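Local coordinates for DNA polymerase beta (Leishmania infantum, PDB 4P4M) that catalyses template-directed addition of deoxynucleotides to a DNA primer as a family X polymerase, and probably serves in base excision repair, at a contact of chain A with DNA. Numbering follows the deposited sequence.

A contact of chain A with DNA. Residues 104-107, 245, 271, 273. With nucleotides of chain B.
The imidazole of His105 has C5' of DT4 over one face, 4.1 Å above the ring plane and displaced toward the rim. At its edge, in plane, lies OP1 of DA5, 3.4 Å from CE1. The same CE1 is 3.3 Å from the DT4 O3'. The ring thus leans on the backbone where DT4 passes into DA5. Its CG stands anti to the backbone N (chi1 -165°), which carries the imidazole toward the DNA backbone. The guanidinium of Arg271 has water 1 at its edge, in plane. The Phe107 ring keeps to the protein side, with the carbonyl O of Val104 at its edge.

This is a phosphate-backbone contact with the short strand ending at the active site, evidently the primer. Residues 104-107 belong to the VHGFG hairpin loop of a helix-hairpin-helix motif, between helices 93-101 and 109-119. Its Gly106 N donates a hydrogen bond of 2.7 Å to the DT4 phosphate oxygen OP1, 155° at the hydrogen. Gly106 takes a positive phi of 101° in the turn of the loop.

Strand 270-277 of the palm grips the next phosphate. Arg271 NH1 forms a salt bridge of 2.5 Å with DA5 OP1, but its N-H points elsewhere. It points to water 1, which links NH1 to that same oxygen. The arginine chain bends at chi3 to bring NH1 to this phosphate. Met245 brings its methyl CE within 3.8 Å of the DT4 O3'. The contact reads no base edge, which suits a polymerase that must accept any sequence. Asp273, the third catalytic aspartate, may help activate the primer 3' end. Beside the DA5 sugar, the Asp273 carboxylate oxygen OD2 lies 3.3 Å from C4'.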
loop_
_atom_site.group_PDB
_atom_site.type_symbol
_atom_site.label_atom_id
_atom_site.label_comp_id
_atom_site.label_asym_id
_atom_site.label_seq_id
_atom_site.Cartn_x
_atom_site.Cartn_y
_atom_site.Cartn_z
ATOM N N VAL A 104 10.579 13.684 -6.717
ATOM C CA VAL A 104 9.379 14.113 -5.996
ATOM C C VAL A 104 8.209 13.143 -6.171
ATOM O O VAL A 104 7.885 12.762 -7.284
ATOM C CB VAL A 104 8.915 15.500 -6.440
ATOM C CG1 VAL A 104 7.745 15.961 -5.570
ATOM C CG2 VAL A 104 10.065 16.488 -6.377
ATOM N N HIS A 105 7.572 12.764 -5.066
ATOM C CA HIS A 105 6.416 11.864 -5.068
ATOM C C HIS A 105 5.289 12.430 -5.932
ATOM O O HIS A 105 4.856 13.574 -5.716
ATOM C CB HIS A 105 5.932 11.678 -3.617
ATOM C CG HIS A 105 5.002 10.521 -3.417
ATOM N ND1 HIS A 105 5.213 9.280 -2.912
ATOM C CD2 HIS A 105 3.656 10.584 -3.708
ATOM C CE1 HIS A 105 4.009 8.621 -2.930
ATOM N NE2 HIS A 105 3.084 9.430 -3.418
ATOM N N GLY A 106 4.812 11.646 -6.896
ATOM C CA GLY A 106 3.746 12.082 -7.783
ATOM C C GLY A 106 4.223 12.548 -9.153
ATOM O O GLY A 106 3.418 12.758 -10.067
ATOM N N PHE A 107 5.531 12.725 -9.305
ATOM C CA PHE A 107 6.084 13.143 -10.592
ATOM C C PHE A 107 6.804 11.991 -11.269
ATOM O O PHE A 107 7.773 11.475 -10.744
ATOM C CB PHE A 107 7.031 14.341 -10.428
ATOM C CG PHE A 107 6.334 15.608 -10.044
ATOM C CD1 PHE A 107 6.008 15.863 -8.723
ATOM C CD2 PHE A 107 5.986 16.542 -11.007
ATOM C CE1 PHE A 107 5.352 17.032 -8.368
ATOM C CE2 PHE A 107 5.334 17.710 -10.659
ATOM C CZ PHE A 107 5.018 17.954 -9.338
ATOM N N MET A 245 -3.844 6.503 0.630
ATOM C CA MET A 245 -2.442 6.924 0.720
ATOM C C MET A 245 -2.394 8.365 1.228
ATOM O O MET A 245 -2.970 9.257 0.601
ATOM C CB MET A 245 -1.766 6.869 -0.661
ATOM C CG MET A 245 -1.661 5.477 -1.277
ATOM S SD MET A 245 -1.286 5.531 -3.054
ATOM C CE MET A 245 0.101 6.664 -3.106
ATOM N N ARG A 271 4.706 8.601 5.315
ATOM C CA ARG A 271 3.798 8.015 4.334
ATOM C C ARG A 271 3.091 6.796 4.919
ATOM O O ARG A 271 3.737 5.845 5.367
ATOM C CB ARG A 271 4.529 7.643 3.036
ATOM C CG ARG A 271 4.957 8.869 2.247
ATOM C CD ARG A 271 5.490 8.500 0.856
ATOM N NE ARG A 271 6.658 7.621 0.915
ATOM C CZ ARG A 271 6.664 6.351 0.506
ATOM N NH1 ARG A 271 5.569 5.797 -0.001
ATOM N NH2 ARG A 271 7.768 5.631 0.601
ATOM N N ASP A 273 0.085 3.964 4.066
ATOM C CA ASP A 273 -0.777 3.318 3.070
ATOM C C ASP A 273 -1.687 2.315 3.781
ATOM O O ASP A 273 -1.199 1.472 4.533
ATOM C CB ASP A 273 0.076 2.565 2.022
ATOM C CG ASP A 273 0.871 3.495 1.110
ATOM O OD1 ASP A 273 0.672 4.732 1.145
ATOM O OD2 ASP A 273 1.692 2.972 0.328
ATOM P P DG B 3 4.035 10.472 -15.032
ATOM O OP1 DG B 3 4.303 11.899 -14.771
ATOM O OP2 DG B 3 4.958 9.667 -15.857
ATOM O "O5'" DG B 3 3.880 9.732 -13.618
ATOM C "C5'" DG B 3 3.059 10.318 -12.611
ATOM C "C4'" DG B 3 2.852 9.344 -11.459
ATOM O "O4'" DG B 3 1.946 8.283 -11.879
ATOM C "C3'" DG B 3 4.120 8.654 -10.952
ATOM O "O3'" DG B 3 4.431 9.132 -9.628
ATOM C "C2'" DG B 3 3.787 7.159 -10.986
ATOM C "C1'" DG B 3 2.263 7.146 -11.105
ATOM N N9 DG B 3 1.737 5.920 -11.718
ATOM C C8 DG B 3 2.154 5.289 -12.871
ATOM N N7 DG B 3 1.481 4.197 -13.150
ATOM C C5 DG B 3 0.563 4.098 -12.115
ATOM C C6 DG B 3 -0.427 3.116 -11.872
ATOM O O6 DG B 3 -0.676 2.117 -12.556
ATOM N N1 DG B 3 -1.149 3.381 -10.703
ATOM C C2 DG B 3 -0.931 4.467 -9.880
ATOM N N2 DG B 3 -1.722 4.566 -8.802
ATOM N N3 DG B 3 -0.002 5.400 -10.098
ATOM C C4 DG B 3 0.706 5.145 -11.227
ATOM P P DT B 4 5.630 8.482 -8.783
ATOM O OP1 DT B 4 6.116 9.504 -7.838
ATOM O OP2 DT B 4 6.543 7.801 -9.725
ATOM O "O5'" DT B 4 4.903 7.379 -7.881
ATOM C "C5'" DT B 4 3.810 7.785 -7.071
ATOM C "C4'" DT B 4 3.130 6.586 -6.433
ATOM O "O4'" DT B 4 2.513 5.752 -7.452
ATOM C "C3'" DT B 4 4.062 5.696 -5.624
ATOM O "O3'" DT B 4 3.514 5.686 -4.334
ATOM C "C2'" DT B 4 4.014 4.331 -6.313
ATOM C "C1'" DT B 4 2.727 4.388 -7.136
ATOM N N1 DT B 4 2.782 3.565 -8.393
ATOM C C2 DT B 4 1.825 2.591 -8.605
ATOM O O2 DT B 4 0.924 2.355 -7.825
ATOM N N3 DT B 4 1.959 1.891 -9.773
ATOM C C4 DT B 4 2.932 2.052 -10.733
ATOM O O4 DT B 4 2.955 1.354 -11.743
ATOM C C5 DT B 4 3.904 3.088 -10.460
ATOM C C7 DT B 4 5.015 3.359 -11.436
ATOM C C6 DT B 4 3.784 3.783 -9.320
ATOM P P DA B 5 4.074 4.687 -3.209
ATOM O OP1 DA B 5 3.932 5.358 -1.900
ATOM O OP2 DA B 5 5.407 4.219 -3.634
ATOM O "O5'" DA B 5 3.030 3.491 -3.234
ATOM C "C5'" DA B 5 3.177 2.361 -2.434
ATOM C "C4'" DA B 5 1.948 1.491 -2.588
ATOM O "O4'" DA B 5 1.709 1.217 -3.996
ATOM C "C3'" DA B 5 2.131 0.126 -1.939
ATOM O "O3'" DA B 5 0.849 -0.458 -1.653
ATOM C "C2'" DA B 5 2.898 -0.584 -3.056
ATOM C "C1'" DA B 5 2.076 -0.136 -4.258
ATOM N N9 DA B 5 2.699 -0.234 -5.588
ATOM C C8 DA B 5 3.612 0.602 -6.171
ATOM N N7 DA B 5 3.944 0.259 -7.400
ATOM C C5 DA B 5 3.193 -0.882 -7.648
ATOM C C6 DA B 5 3.080 -1.742 -8.768
ATOM N N6 DA B 5 3.763 -1.583 -9.911
ATOM N N1 DA B 5 2.229 -2.790 -8.671
ATOM C C2 DA B 5 1.545 -2.952 -7.532
ATOM N N3 DA B 5 1.572 -2.215 -6.419
ATOM C C4 DA B 5 2.419 -1.188 -6.540
HETATM O O HOH W 1 2.708 7.102 -0.539
#